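Local coordinates for protein muramidase (Trichobolus zukalii, PDB 6ZMV) that probably hydrolyses the glycan strands of bacterial peptidoglycan, as a fungal lysozyme of glycoside hydrolase family 25, at residues R129-Y137 and F150-Y161. Sequence-based numbering, arbitrary orientation.
Sequences RYPMIYTGY and FATTCPLVLARY. With SO4 (sulfate ion), chain G.
The Y130 ring lies under T153, whose CB sits 3.7 Å from the ring centroid, over one face and toward the rim. This is a CH-pi contact. CG2 of T153 reaches CE2 of Y130. The SG of C154 approaches the same ring obliquely. The backbone N of Y130 donates to O1 of a sulfate, probably from the crystallisation liquor, at 3.0 Å. P131 O is buried against C154 CB and has no polar partner.

Further on, strands 132-136 and 156-159 pair in parallel. I133 N donates to P155 O at 2.9 Å, and V157 N donates back to I133 O in a nearly straight bond (175°). T135 N to V157 O and A159 N to T135 O continue the pattern. On one face, I133 CD1 reaches F150 CB at 3.7 Å, and T135 CG2 meets L156 CD1. On the other, V157 CG1 lies at the edge of the Y134 ring. Y134 turns its ring away from its own backbone N (chi1 170°), which brings its OH to 3.4 Å from A159 CB. The OH is hydrogen-bonded to OE1 of Q179 and to a glycerol, probably also from the liquor.

Helix 137-144 links the strands in a beta-alpha-beta unit, consistent with the TIM-barrel-like fold of GH25. Its W140 packs on I133, T135 and F150. Strand 93-95 flanks 132-136, and strand 177-181 flanks 156-159.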
ATOM      1  N   ARG A 129      -0.571 -14.024  -3.984  1.00  5.46           N
ATOM      2  CA  ARG A 129      -1.430 -13.487  -2.946  1.00  5.98           C
ATOM      3  C   ARG A 129      -2.037 -12.172  -3.364  1.00  5.48           C
ATOM      4  O   ARG A 129      -1.584 -11.499  -4.288  1.00  5.33           O
ATOM      5  CB  ARG A 129      -0.737 -13.417  -1.606  1.00  7.81           C
ATOM      6  CG  ARG A 129       0.324 -12.349  -1.577  1.00  6.71           C
ATOM      7  CD  ARG A 129       1.078 -12.405  -0.247  1.00  8.79           C
ATOM      8  NE  ARG A 129       0.232 -12.130   0.925  1.00  9.30           N
ATOM      9  CZ  ARG A 129       0.662 -12.055   2.155  1.00  8.57           C
ATOM     10  NH1 ARG A 129      -0.165 -11.722   3.127  1.00  8.83           N
ATOM     11  NH2 ARG A 129       1.940 -12.257   2.401  1.00  8.48           N
ATOM     12  N   TYR A 130      -3.115 -11.852  -2.704  1.00  5.48           N
ATOM     13  CA  TYR A 130      -3.792 -10.574  -2.925  1.00  4.09           C
ATOM     14  C   TYR A 130      -2.945  -9.412  -2.422  1.00  4.36           C
ATOM     15  O   TYR A 130      -2.271  -9.519  -1.387  1.00  5.45           O
ATOM     16  CB  TYR A 130      -5.160 -10.595  -2.260  1.00  4.72           C
ATOM     17  CG  TYR A 130      -6.153 -11.473  -2.994  1.00  5.93           C
ATOM     18  CD1 TYR A 130      -6.665 -11.061  -4.214  1.00  8.00           C
ATOM     19  CD2 TYR A 130      -6.623 -12.645  -2.444  1.00  8.05           C
ATOM     20  CE1 TYR A 130      -7.572 -11.816  -4.913  1.00  9.33           C
ATOM     21  CE2 TYR A 130      -7.563 -13.402  -3.131  1.00  9.94           C
ATOM     22  CZ  TYR A 130      -8.033 -12.997  -4.371  1.00 11.16           C
ATOM     23  OH  TYR A 130      -8.987 -13.691  -5.100  1.00 14.31           O
ATOM     24  N   PRO A 131      -3.024  -8.257  -3.087  1.00  4.08           N
ATOM     25  CA  PRO A 131      -2.372  -7.063  -2.611  1.00  3.96           C
ATOM     26  C   PRO A 131      -3.171  -6.459  -1.470  1.00  3.47           C
ATOM     27  O   PRO A 131      -4.358  -6.708  -1.289  1.00  4.29           O
ATOM     28  CB  PRO A 131      -2.381  -6.145  -3.817  1.00  4.58           C
ATOM     29  CG  PRO A 131      -3.696  -6.515  -4.502  1.00  4.81           C
ATOM     30  CD  PRO A 131      -3.867  -8.000  -4.277  1.00  4.21           C
ATOM     31  N   MET A 132      -2.510  -5.561  -0.765  1.00  2.97           N
ATOM     32  CA  MET A 132      -3.212  -4.627   0.142  1.00  3.68           C
ATOM     33  C   MET A 132      -3.812  -3.495  -0.700  1.00  3.39           C
ATOM     34  O   MET A 132      -3.262  -3.160  -1.772  1.00  4.32           O
ATOM     35  CB  MET A 132      -2.243  -4.051   1.177  1.00  3.71           C
ATOM     36  CG  MET A 132      -1.404  -5.122   1.858  1.00  4.82           C
ATOM     37  SD  MET A 132      -0.608  -4.661   3.376  1.00  5.92           S
ATOM     38  CE  MET A 132       0.597  -3.511   2.720  1.00  5.65           C
ATOM     39  N   ILE A 133      -4.879  -2.895  -0.205  1.00  3.82           N
ATOM     40  CA  ILE A 133      -5.521  -1.712  -0.834  1.00  4.02           C
ATOM     41  C   ILE A 133      -5.405  -0.558   0.130  1.00  3.97           C
ATOM     42  O   ILE A 133      -5.935  -0.678   1.268  1.00  4.32           O
ATOM     43  CB  ILE A 133      -6.955  -1.976  -1.248  1.00  4.12           C
ATOM     44  CG1 ILE A 133      -6.989  -3.044  -2.344  1.00  4.53           C
ATOM     45  CG2 ILE A 133      -7.614  -0.692  -1.696  1.00  4.91           C
ATOM     46  CD1 ILE A 133      -8.419  -3.514  -2.669  1.00  5.00           C
ATOM     47  N   TYR A 134      -4.824   0.546  -0.309  1.00  3.39           N
ATOM     48  CA  TYR A 134      -4.758   1.809   0.434  1.00  2.88           C
ATOM     49  C   TYR A 134      -5.849   2.715  -0.053  1.00  3.08           C
ATOM     50  O   TYR A 134      -6.019   2.923  -1.273  1.00  3.86           O
ATOM     51  CB  TYR A 134      -3.388   2.469   0.223  1.00  3.58           C
ATOM     52  CG  TYR A 134      -3.281   3.878   0.736  1.00  4.00           C
ATOM     53  CD1 TYR A 134      -3.718   4.945  -0.028  1.00  4.65           C
ATOM     54  CD2 TYR A 134      -2.683   4.157   1.946  1.00  3.96           C
ATOM     55  CE1 TYR A 134      -3.576   6.243   0.429  1.00  4.65           C
ATOM     56  CE2 TYR A 134      -2.564   5.452   2.412  1.00  4.71           C
ATOM     57  CZ  TYR A 134      -3.008   6.508   1.657  1.00  4.43           C
ATOM     58  OH  TYR A 134      -2.845   7.793   2.095  1.00  6.56           O
ATOM     59  N   THR A 135      -6.560   3.304   0.883  1.00  3.68           N
ATOM     60  CA  THR A 135      -7.599   4.294   0.569  1.00  4.03           C
ATOM     61  C   THR A 135      -7.875   5.137   1.787  1.00  4.39           C
ATOM     62  O   THR A 135      -7.719   4.683   2.937  1.00  4.96           O
ATOM     63  CB  THR A 135      -8.898   3.596   0.075  1.00  5.10           C
ATOM     64  OG1 THR A 135      -9.869   4.536  -0.385  1.00  5.34           O
ATOM     65  CG2 THR A 135      -9.512   2.651   1.085  1.00  5.42           C
ATOM     66  N   GLY A 136      -8.457   6.304   1.560  1.00  5.25           N
ATOM     67  CA  GLY A 136      -9.203   7.014   2.602  1.00  6.70           C
ATOM     68  C   GLY A 136     -10.653   6.592   2.587  1.00  6.14           C
ATOM     69  O   GLY A 136     -11.131   6.032   1.610  1.00  6.31           O
ATOM     70  N   TYR A 137     -11.377   6.920   3.636  1.00  7.00           N
ATOM     71  CA  TYR A 137     -12.764   6.477   3.812  1.00  6.47           C
ATOM     72  C   TYR A 137     -13.645   7.125   2.727  1.00  5.55           C
ATOM     73  O   TYR A 137     -14.362   6.419   2.011  1.00  6.05           O
ATOM     74  CB  TYR A 137     -13.270   6.893   5.186  1.00  7.17           C
ATOM     75  CG  TYR A 137     -14.725   6.562   5.403  1.00  7.77           C
ATOM     76  CD1 TYR A 137     -15.061   5.294   5.831  1.00 11.08           C
ATOM     77  CD2 TYR A 137     -15.732   7.481   5.210  1.00  7.81           C
ATOM     78  CE1 TYR A 137     -16.371   4.933   6.018  1.00 12.76           C
ATOM     79  CE2 TYR A 137     -17.029   7.133   5.440  1.00 10.65           C
ATOM     80  CZ  TYR A 137     -17.363   5.849   5.809  1.00 11.12           C
ATOM     81  OH  TYR A 137     -18.660   5.503   6.049  1.00 18.56           O
ATOM     82  N   PHE A 150     -13.730  -6.480  -1.997  1.00  6.57           N
ATOM     83  CA  PHE A 150     -12.326  -6.832  -1.638  1.00  5.40           C
ATOM     84  C   PHE A 150     -12.162  -7.127  -0.154  1.00  5.18           C
ATOM     85  O   PHE A 150     -11.054  -7.412   0.281  1.00  6.29           O
ATOM     86  CB  PHE A 150     -11.382  -5.742  -2.136  1.00  5.75           C
ATOM     87  CG  PHE A 150     -11.632  -5.370  -3.581  1.00  5.84           C
ATOM     88  CD1 PHE A 150     -11.408  -6.254  -4.615  1.00  5.84           C
ATOM     89  CD2 PHE A 150     -12.245  -4.180  -3.873  1.00  6.78           C
ATOM     90  CE1 PHE A 150     -11.740  -5.926  -5.910  1.00  6.63           C
ATOM     91  CE2 PHE A 150     -12.608  -3.852  -5.180  1.00  7.31           C
ATOM     92  CZ  PHE A 150     -12.355  -4.738  -6.193  1.00  6.67           C
ATOM     93  N   ALA A 151     -13.244  -7.007   0.600  1.00  5.65           N
ATOM     94  CA  ALA A 151     -13.213  -7.010   2.080  1.00  6.63           C
ATOM     95  C   ALA A 151     -12.757  -8.348   2.632  1.00  7.09           C
ATOM     96  O   ALA A 151     -12.256  -8.307   3.757  1.00 10.68           O
ATOM     97  CB  ALA A 151     -14.524  -6.615   2.626  1.00  7.36           C
ATOM     98  N   THR A 152     -12.893  -9.444   1.892  1.00  7.94           N
ATOM     99  CA  THR A 152     -12.489 -10.767   2.377  1.00  9.02           C
ATOM    100  C   THR A 152     -11.158 -11.249   1.827  1.00  8.84           C
ATOM    101  O   THR A 152     -10.702 -12.256   2.267  1.00 13.28           O
ATOM    102  CB  THR A 152     -13.560 -11.837   2.117  1.00 11.75           C
ATOM    103  OG1 THR A 152     -13.729 -11.994   0.710  1.00 14.28           O
ATOM    104  CG2 THR A 152     -14.905 -11.468   2.706  1.00 16.08           C
ATOM    105  N   THR A 153     -10.518 -10.459   0.971  1.00  7.39           N
ATOM    106  CA  THR A 153      -9.325 -10.888   0.244  1.00  7.70           C
ATOM    107  C   THR A 153      -8.133  -9.948   0.373  1.00  5.81           C
ATOM    108  O   THR A 153      -7.022 -10.444   0.525  1.00  7.69           O
ATOM    109  CB  THR A 153      -9.647 -11.076  -1.228  1.00  8.39           C
ATOM    110  OG1 THR A 153     -10.287  -9.928  -1.764  1.00  8.78           O
ATOM    111  CG2 THR A 153     -10.508 -12.309  -1.442  1.00 10.17           C
ATOM    112  N   CYS A 154      -8.341  -8.641   0.314  1.00  5.50           N
ATOM    113  CA  CYS A 154      -7.254  -7.669   0.270  1.00  5.07           C
ATOM    114  C   CYS A 154      -7.140  -6.924   1.559  1.00  5.21           C
ATOM    115  O   CYS A 154      -8.089  -6.256   1.973  1.00  7.12           O
ATOM    116  CB  CYS A 154      -7.534  -6.694  -0.853  1.00  5.06           C
ATOM    117  SG  CYS A 154      -7.615  -7.416  -2.511  1.00  6.51           S
ATOM    118  N   PRO A 155      -5.993  -6.989   2.272  1.00  4.68           N
ATOM    119  CA  PRO A 155      -5.862  -6.214   3.510  1.00  4.49           C
ATOM    120  C   PRO A 155      -6.042  -4.724   3.249  1.00  4.00           C
ATOM    121  O   PRO A 155      -5.551  -4.209   2.239  1.00  5.13           O
ATOM    122  CB  PRO A 155      -4.433  -6.457   3.954  1.00  5.34           C
ATOM    123  CG  PRO A 155      -4.161  -7.860   3.392  1.00  5.32           C
ATOM    124  CD  PRO A 155      -4.830  -7.844   2.040  1.00  4.60           C
ATOM    125  N   LEU A 156      -6.759  -4.049   4.143  1.00  3.24           N
ATOM    126  CA  LEU A 156      -7.038  -2.607   4.048  1.00  3.29           C
ATOM    127  C   LEU A 156      -5.956  -1.807   4.727  1.00  3.31           C
ATOM    128  O   LEU A 156      -5.656  -2.021   5.914  1.00  3.79           O
ATOM    129  CB  LEU A 156      -8.404  -2.322   4.660  1.00  3.44           C
ATOM    130  CG  LEU A 156      -8.781  -0.864   4.815  1.00  4.37           C
ATOM    131  CD1 LEU A 156      -8.915  -0.170   3.460  1.00  5.49           C
ATOM    132  CD2 LEU A 156     -10.029  -0.710   5.625  1.00  5.42           C
ATOM    133  N   VAL A 157      -5.404  -0.841   4.001  1.00  3.38           N
ATOM    134  CA  VAL A 157      -4.541   0.224   4.567  1.00  3.80           C
ATOM    135  C   VAL A 157      -5.371   1.497   4.534  1.00  3.56           C
ATOM    136  O   VAL A 157      -5.704   1.992   3.451  1.00  4.57           O
ATOM    137  CB  VAL A 157      -3.217   0.357   3.837  1.00  3.45           C
ATOM    138  CG1 VAL A 157      -2.332   1.382   4.514  1.00  4.50           C
ATOM    139  CG2 VAL A 157      -2.516  -1.013   3.738  1.00  4.06           C
ATOM    140  N   LEU A 158      -5.828   1.951   5.682  1.00  3.87           N
ATOM    141  CA  LEU A 158      -6.779   3.053   5.792  1.00  4.10           C
ATOM    142  C   LEU A 158      -6.060   4.329   6.216  1.00  4.08           C
ATOM    143  O   LEU A 158      -5.381   4.353   7.244  1.00  3.97           O
ATOM    144  CB  LEU A 158      -7.838   2.706   6.805  1.00  4.58           C
ATOM    145  CG  LEU A 158      -8.996   3.675   6.966  1.00  5.67           C
ATOM    146  CD1 LEU A 158      -9.720   3.967   5.667  1.00  6.45           C
ATOM    147  CD2 LEU A 158      -9.978   3.154   7.996  1.00  7.64           C
ATOM    148  N   ALA A 159      -6.236   5.375   5.435  1.00  3.98           N
ATOM    149  CA  ALA A 159      -5.652   6.690   5.756  1.00  4.80           C
ATOM    150  C   ALA A 159      -6.674   7.528   6.483  1.00  4.98           C
ATOM    151  O   ALA A 159      -7.749   7.755   5.942  1.00  7.54           O
ATOM    152  CB  ALA A 159      -5.186   7.379   4.505  1.00  6.64           C
ATOM    153  N   ARG A 160      -6.341   8.020   7.655  1.00  4.57           N
ATOM    154  CA  ARG A 160      -7.168   8.991   8.398  1.00  5.89           C
ATOM    155  C   ARG A 160      -6.275   9.716   9.374  1.00  6.42           C
ATOM    156  O   ARG A 160      -5.739   9.098  10.281  1.00  6.35           O
ATOM    157  CB  ARG A 160      -8.330   8.340   9.117  1.00  7.45           C
ATOM    158  CG  ARG A 160      -9.296   9.419   9.526  1.00 12.95           C
ATOM    159  CD  ARG A 160     -10.111   9.188  10.706  1.00 15.94           C
ATOM    160  NE  ARG A 160     -10.922  10.330  11.000  1.00 14.70           N
ATOM    161  CZ  ARG A 160     -11.626  10.423  12.111  1.00 15.73           C
ATOM    162  NH1 ARG A 160     -12.494  11.411  12.245  1.00 20.30           N
ATOM    163  NH2 ARG A 160     -11.522   9.491  13.033  1.00 14.49           N
ATOM    164  N   TYR A 161      -6.075  11.000   9.169  1.00  7.12           N
ATOM    165  CA  TYR A 161      -5.103  11.781   9.958  1.00  7.50           C
ATOM    166  C   TYR A 161      -5.856  12.379  11.139  1.00  8.85           C
ATOM    167  O   TYR A 161      -6.322  13.504  11.091  1.00 12.12           O
ATOM    168  CB  TYR A 161      -4.376  12.785   9.083  1.00  7.45           C
ATOM    169  CG  TYR A 161      -3.576  12.214   7.921  1.00  8.07           C
ATOM    170  CD1 TYR A 161      -3.297  10.872   7.762  1.00  7.16           C
ATOM    171  CD2 TYR A 161      -3.133  13.098   6.947  1.00  8.95           C
ATOM    172  CE1 TYR A 161      -2.609  10.410   6.665  1.00  7.32           C
ATOM    173  CE2 TYR A 161      -2.404  12.656   5.860  1.00  8.55           C
ATOM    174  CZ  TYR A 161      -2.161  11.299   5.732  1.00  8.57           C
ATOM    175  OH  TYR A 161      -1.544  10.806   4.638  1.00 10.19           O
TER
HETATM  176  S   SO4 G 305      -3.775 -14.557   0.174  0.50 18.79           S
HETATM  177  O1  SO4 G 305      -4.134 -14.297  -1.200  0.50 17.84           O
HETATM  178  O2  SO4 G 305      -3.255 -13.310   0.635  0.50 29.56           O
HETATM  179  O3  SO4 G 305      -4.990 -14.882   0.887  0.50 20.89           O
HETATM  180  O4  SO4 G 305      -2.772 -15.590   0.313  0.50 18.80           O
HETATM  181  O   HOH W   1     -10.491   7.521   6.312  1.00 15.49           O
HETATM  182  O   HOH W   2     -10.118   8.968   5.671  1.00 19.91           O